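Local coordinates for ribose 5-phosphate isomerase B (Anaplasma phagocytophilum, PDB 4EM8), which interconverts ribose 5-phosphate and ribulose 5-phosphate, as an aldose-ketose isomerase of the LacAB/RpiB family, at the interface of chains A and B. Numbering follows the deposited sequence. Chains: chain A/B, Ribose 5-phosphate isomerase B.

Contact 1: the interface of chains A and B. Residues chain A 82-85, 87-88, 146; chain B 79, 82-83.
B:Arg83 reaches across the dimer interface into a cluster of backbone carbonyls of chain A, and it hides 96 Å², more than any other residue of this patch. Its CB and CG pass beside A:Asn82 O, and CD comes to 3.4 Å from that same oxygen. A bend at chi2 (-79°) then turns the chain toward A:Leu146, at the end of helix 138-146. There NE donates to A:Leu146 O at 2.9 Å, nearly along the C=O axis. NH2 shares this oxygen but approaches from above the carbonyl plane, completing a side-on grip. At the adjoining end, NH1 and NH2 both donate to A:Ile87 O, each at 2.8 Å, with the acceptor 19° out of the guanidinium plane. NH1 also donates to A:Asn82 O, which like A:Leu146 O lies in that plane. Over one face stand A:His84 O and the CA of A:Lys85, so the acceptors along its edges fix the rotation of the group while one side is covered. The carbonyls and the C-terminal end of the helix would be expected to favour its positive charge.

Nearer the two-fold axis the CB atoms of A:Asn82 and B:Asn82 meet, 3.7 Å apart. The amide of A:Asn82 packs against B:Ile79, whose CG2 touches OD1 and also meets A:Leu146 CD1 at 3.9 Å. A:Arg83, the twin of B:Arg83, donates from NH1 to B:Asn82 O at 2.8 Å. One water bridges the two amides, 3.0 Å from A:Asn82 ND2 and 2.8 Å from B:Asn82 ND2.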
loop_
_atom_site.group_PDB
_atom_site.type_symbol
_atom_site.label_atom_id
_atom_site.label_comp_id
_atom_site.label_asym_id
_atom_site.label_seq_id
_atom_site.Cartn_x
_atom_site.Cartn_y
_atom_site.Cartn_z
ATOM N N ASN A 82 4.988 5.007 3.491
ATOM C CA ASN A 82 4.811 5.886 2.335
ATOM C C ASN A 82 4.536 7.340 2.673
ATOM O O ASN A 82 4.354 8.169 1.782
ATOM C CB ASN A 82 3.777 5.311 1.383
ATOM C CG ASN A 82 4.349 4.175 0.598
ATOM O OD1 ASN A 82 5.506 4.268 0.178
ATOM N ND2 ASN A 82 3.585 3.082 0.415
ATOM N N ARG A 83 4.522 7.629 3.961
ATOM C CA ARG A 83 4.575 9.010 4.476
ATOM C C ARG A 83 5.847 9.752 4.067
ATOM O O ARG A 83 5.835 10.977 4.024
ATOM C CB ARG A 83 4.430 9.032 6.019
ATOM C CG ARG A 83 3.087 8.549 6.542
ATOM C CD ARG A 83 2.058 9.643 6.533
ATOM N NE ARG A 83 0.793 9.253 7.170
ATOM C CZ ARG A 83 -0.261 8.690 6.550
ATOM N NH1 ARG A 83 -0.233 8.406 5.252
ATOM N NH2 ARG A 83 -1.385 8.442 7.238
ATOM N N HIS A 84 6.921 9.021 3.750
ATOM C CA HIS A 84 8.221 9.612 3.427
ATOM C C HIS A 84 8.507 9.588 1.936
ATOM O O HIS A 84 8.345 8.556 1.247
ATOM C CB HIS A 84 9.308 8.869 4.211
ATOM C CG HIS A 84 8.976 8.706 5.668
ATOM N ND1 HIS A 84 9.463 9.533 6.612
ATOM C CD2 HIS A 84 8.116 7.816 6.323
ATOM C CE1 HIS A 84 8.956 9.182 7.817
ATOM N NE2 HIS A 84 8.143 8.114 7.636
ATOM N N LYS A 85 8.937 10.737 1.425
ATOM C CA LYS A 85 9.157 10.923 -0.022
ATOM C C LYS A 85 10.272 10.072 -0.659
ATOM O O LYS A 85 10.295 9.908 -1.881
ATOM C CB LYS A 85 9.382 12.414 -0.344
ATOM C CG LYS A 85 8.202 13.298 0.064
ATOM C CD LYS A 85 8.290 14.741 -0.421
ATOM C CE LYS A 85 6.945 15.453 -0.202
ATOM N NZ LYS A 85 6.781 16.718 -0.959
ATOM N N ILE A 87 10.657 6.925 0.104
ATOM C CA ILE A 87 10.188 5.574 0.293
ATOM C C ILE A 87 9.087 5.234 -0.679
ATOM O O ILE A 87 8.118 6.015 -0.895
ATOM C CB ILE A 87 9.636 5.357 1.715
ATOM C CG1 ILE A 87 10.698 5.629 2.799
ATOM C CG2 ILE A 87 9.091 3.941 1.856
ATOM C CD1 ILE A 87 11.984 4.804 2.730
ATOM N N ARG A 88 9.208 4.028 -1.238
ATOM C CA ARG A 88 8.198 3.484 -2.130
ATOM C C ARG A 88 7.907 2.083 -1.650
ATOM O O ARG A 88 8.614 1.125 -2.029
ATOM C CB ARG A 88 8.687 3.512 -3.589
ATOM C CG ARG A 88 8.941 4.937 -4.076
ATOM C CD ARG A 88 9.493 5.007 -5.491
ATOM N NE ARG A 88 10.782 4.343 -5.574
ATOM C CZ ARG A 88 11.929 4.887 -5.171
ATOM N NH1 ARG A 88 11.949 6.119 -4.695
ATOM N NH2 ARG A 88 13.057 4.203 -5.255
ATOM N N LEU A 146 6.839 10.642 -7.681
ATOM C CA LEU A 146 6.543 10.094 -6.347
ATOM C C LEU A 146 7.422 10.684 -5.248
ATOM O O LEU A 146 7.031 10.691 -4.088
ATOM C CB LEU A 146 6.648 8.560 -6.326
ATOM C CG LEU A 146 5.586 7.720 -7.035
ATOM C CD1 LEU A 146 5.853 6.209 -6.895
ATOM C CD2 LEU A 146 4.212 8.072 -6.482
ATOM N N ILE B 79 1.131 4.295 -2.963
ATOM C CA ILE B 79 2.341 5.022 -2.566
ATOM C C ILE B 79 2.090 6.539 -2.526
ATOM O O ILE B 79 2.309 7.169 -1.510
ATOM C CB ILE B 79 3.552 4.737 -3.505
ATOM C CG1 ILE B 79 4.030 3.306 -3.368
ATOM C CG2 ILE B 79 4.709 5.681 -3.177
ATOM C CD1 ILE B 79 5.023 2.871 -4.441
ATOM N N ASN B 82 -0.489 7.881 0.197
ATOM C CA ASN B 82 -0.058 7.789 1.593
ATOM C C ASN B 82 1.063 8.763 1.960
ATOM O O ASN B 82 1.491 8.801 3.118
ATOM C CB ASN B 82 0.256 6.362 1.986
ATOM C CG ASN B 82 -1.009 5.519 2.201
ATOM O OD1 ASN B 82 -1.956 5.972 2.850
ATOM N ND2 ASN B 82 -1.020 4.272 1.671
ATOM N N ARG B 83 1.518 9.555 0.987
ATOM C CA ARG B 83 2.374 10.754 1.278
ATOM C C ARG B 83 1.689 11.780 2.197
ATOM O O ARG B 83 2.364 12.562 2.847
ATOM C CB ARG B 83 2.786 11.457 -0.027
ATOM C CG ARG B 83 3.610 10.622 -0.992
ATOM C CD ARG B 83 5.048 10.548 -0.564
ATOM N NE ARG B 83 5.938 9.925 -1.561
ATOM C CZ ARG B 83 6.377 8.669 -1.503
ATOM N NH1 ARG B 83 5.989 7.861 -0.515
ATOM N NH2 ARG B 83 7.197 8.217 -2.436
HETATM O O HOH W 1 0.699 2.292 0.640
#

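Contact 2: the interface of chains A and B. Residues chain A 88-90, 97, 100-101, 104-105; chain B 50, 73, 75-76, 79.
The amide of A:Asn105, at the end of helix 95-105, lies over the start of B helix 75-81, its OD1 3.5 Å from the CG2 methyl of B:Ile75. In the LacAB/RpiB family this is where the predicted sugar-phosphate site draws residues from both subunits: A:His104, the predicted proton donor, and A:Asn105 face B:Thr73, B:Ile75 and B:Gly76. A:Asn105 and B:Tyr50 meet tip to tip, with amide and ring planes 65° apart. ND2 makes a weak hydrogen bond to the phenol OH at 2.9 Å, bent to 126° at the hydrogen. Water 2, at the ring edge and in its plane, joins that OH to A:His104 O.

B:Ile75 turns its two branches to different neighbours. CG2, anti to the backbone N, faces the amide, while CD1 extends to the backbone of A:Ser101, 3.8 Å from its CA. A:Leu97 and B:Ile75 run antiparallel alongside each other, their CD1 methyls 3.9 Å apart. B:Thr73 runs at a slant to A:His104, its CG2 methyl 3.8 Å from the imidazole ND1. Its OG1 accepts from B:Ile75 N, a cap on the helix start, and also contacts water 4 at 2.6 Å. Water 4 in turn connects A:His104 ND1 with A:Asn105 OD1, and water 3 links A:Asn105 ND2 to B:Gly76 N; the A:Asn105 ND2 bond is almost straight, 178° at the hydrogen.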
loop_
_atom_site.group_PDB
_atom_site.type_symbol
_atom_site.label_atom_id
_atom_site.label_comp_id
_atom_site.label_asym_id
_atom_site.label_seq_id
_atom_site.Cartn_x
_atom_site.Cartn_y
_atom_site.Cartn_z
ATOM N N ARG A 88 9.208 4.028 -1.238
ATOM C CA ARG A 88 8.198 3.484 -2.130
ATOM C C ARG A 88 7.907 2.083 -1.650
ATOM O O ARG A 88 8.614 1.125 -2.029
ATOM C CB ARG A 88 8.687 3.512 -3.589
ATOM C CG ARG A 88 8.941 4.937 -4.076
ATOM C CD ARG A 88 9.493 5.007 -5.491
ATOM N NE ARG A 88 10.782 4.343 -5.574
ATOM C CZ ARG A 88 11.929 4.887 -5.171
ATOM N NH1 ARG A 88 11.949 6.119 -4.695
ATOM N NH2 ARG A 88 13.057 4.203 -5.255
ATOM N N ALA A 89 6.906 1.996 -0.755
ATOM C CA ALA A 89 6.546 0.753 -0.081
ATOM C C ALA A 89 5.414 0.008 -0.751
ATOM O O ALA A 89 4.439 0.600 -1.165
ATOM C CB ALA A 89 6.172 1.008 1.382
ATOM N N ALA A 90 5.488 -1.315 -0.755
ATOM C CA ALA A 90 4.406 -2.165 -1.297
ATOM C C ALA A 90 4.175 -3.347 -0.359
ATOM O O ALA A 90 5.115 -4.040 0.008
ATOM C CB ALA A 90 4.775 -2.678 -2.689
ATOM N N LEU A 97 3.157 -9.493 -7.358
ATOM C CA LEU A 97 3.121 -8.111 -6.849
ATOM C C LEU A 97 4.506 -7.565 -6.457
ATOM O O LEU A 97 4.775 -6.363 -6.697
ATOM C CB LEU A 97 2.117 -7.920 -5.685
ATOM C CG LEU A 97 1.436 -6.521 -5.595
ATOM C CD1 LEU A 97 0.549 -6.267 -6.795
ATOM C CD2 LEU A 97 0.578 -6.347 -4.349
ATOM N N LEU A 100 6.078 -6.644 -9.812
ATOM C CA LEU A 100 5.512 -5.461 -10.422
ATOM C C LEU A 100 5.960 -4.209 -9.645
ATOM O O LEU A 100 6.310 -3.185 -10.237
ATOM C CB LEU A 100 3.973 -5.600 -10.517
ATOM C CG LEU A 100 3.379 -6.635 -11.501
ATOM C CD1 LEU A 100 1.860 -6.777 -11.348
ATOM C CD2 LEU A 100 3.726 -6.351 -12.963
ATOM N N SER A 101 6.016 -4.300 -8.313
ATOM C CA SER A 101 6.381 -3.126 -7.504
ATOM C C SER A 101 7.821 -2.651 -7.784
ATOM O O SER A 101 8.119 -1.429 -7.774
ATOM C CB SER A 101 6.163 -3.412 -5.996
ATOM O OG SER A 101 7.223 -4.186 -5.411
ATOM N N HIS A 104 7.880 -1.494 -11.901
ATOM C CA HIS A 104 7.199 -0.237 -12.217
ATOM C C HIS A 104 7.445 0.865 -11.263
ATOM O O HIS A 104 7.465 2.022 -11.670
ATOM C CB HIS A 104 5.686 -0.410 -12.261
ATOM C CG HIS A 104 5.213 -1.469 -13.216
ATOM N ND1 HIS A 104 3.932 -1.799 -13.319
ATOM C CD2 HIS A 104 5.906 -2.278 -14.134
ATOM C CE1 HIS A 104 3.777 -2.775 -14.239
ATOM N NE2 HIS A 104 4.986 -3.078 -14.737
ATOM N N ASN A 105 7.536 0.560 -9.969
ATOM C CA ASN A 105 7.637 1.627 -8.973
ATOM C C ASN A 105 8.998 1.762 -8.283
ATOM O O ASN A 105 9.154 2.629 -7.392
ATOM C CB ASN A 105 6.510 1.470 -7.953
ATOM C CG ASN A 105 5.191 1.180 -8.619
ATOM O OD1 ASN A 105 4.819 0.016 -8.765
ATOM N ND2 ASN A 105 4.480 2.227 -9.052
ATOM N N TYR B 50 0.096 8.740 -13.134
ATOM C CA TYR B 50 -0.778 8.612 -11.955
ATOM C C TYR B 50 -0.522 9.621 -10.811
ATOM O O TYR B 50 -1.490 10.076 -10.180
ATOM C CB TYR B 50 -0.845 7.163 -11.446
ATOM C CG TYR B 50 0.490 6.572 -11.054
ATOM C CD1 TYR B 50 0.990 6.733 -9.765
ATOM C CD2 TYR B 50 1.245 5.832 -11.968
ATOM C CE1 TYR B 50 2.232 6.208 -9.408
ATOM C CE2 TYR B 50 2.480 5.310 -11.614
ATOM C CZ TYR B 50 2.967 5.507 -10.344
ATOM O OH TYR B 50 4.179 4.974 -9.999
ATOM N N THR B 73 -1.766 -1.109 -11.688
ATOM C CA THR B 73 -1.547 -2.097 -10.611
ATOM C C THR B 73 -2.091 -1.723 -9.237
ATOM O O THR B 73 -2.294 -2.605 -8.363
ATOM C CB THR B 73 -0.071 -2.344 -10.384
ATOM O OG1 THR B 73 0.505 -1.177 -9.809
ATOM C CG2 THR B 73 0.636 -2.720 -11.661
ATOM N N ILE B 75 -0.338 0.058 -7.108
ATOM C CA ILE B 75 0.799 0.209 -6.226
ATOM C C ILE B 75 1.227 1.662 -6.193
ATOM O O ILE B 75 1.481 2.242 -5.131
ATOM C CB ILE B 75 1.973 -0.667 -6.710
ATOM C CG1 ILE B 75 1.539 -2.143 -6.799
ATOM C CG2 ILE B 75 3.165 -0.526 -5.786
ATOM C CD1 ILE B 75 2.544 -3.036 -7.493
ATOM N N GLY B 76 1.316 2.263 -7.365
ATOM C CA GLY B 76 1.720 3.653 -7.467
ATOM C C GLY B 76 0.717 4.612 -6.833
ATOM O O GLY B 76 1.102 5.580 -6.153
ATOM N N ILE B 79 1.131 4.295 -2.963
ATOM C CA ILE B 79 2.341 5.022 -2.566
ATOM C C ILE B 79 2.090 6.539 -2.526
ATOM O O ILE B 79 2.309 7.169 -1.510
ATOM C CB ILE B 79 3.552 4.737 -3.505
ATOM C CG1 ILE B 79 4.030 3.306 -3.368
ATOM C CG2 ILE B 79 4.709 5.681 -3.177
ATOM C CD1 ILE B 79 5.023 2.871 -4.441
HETATM O O HOH W 2 5.541 3.995 -12.073
HETATM O O HOH W 3 1.769 1.735 -10.417
HETATM O O HOH W 4 3.012 -0.913 -10.574
#

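The C-alpha centres of contact 1 and contact 2 lie about 11 Å apart, and both include A:Arg88 and B:Ile79. Helix 75-81 of chain B spans the pair: its first turn serves contact 2, while its far end and the residues that follow serve contact 1. Contact 1 is centred about 13 Å from A:His104, which itself belongs to contact 2. Fixing the helix at both ends could therefore help to hold the predicted active site between the subunits in register. Two-fold symmetry gives each contact a twin, consistent with a dimer whose two predicted active sites each use both chains.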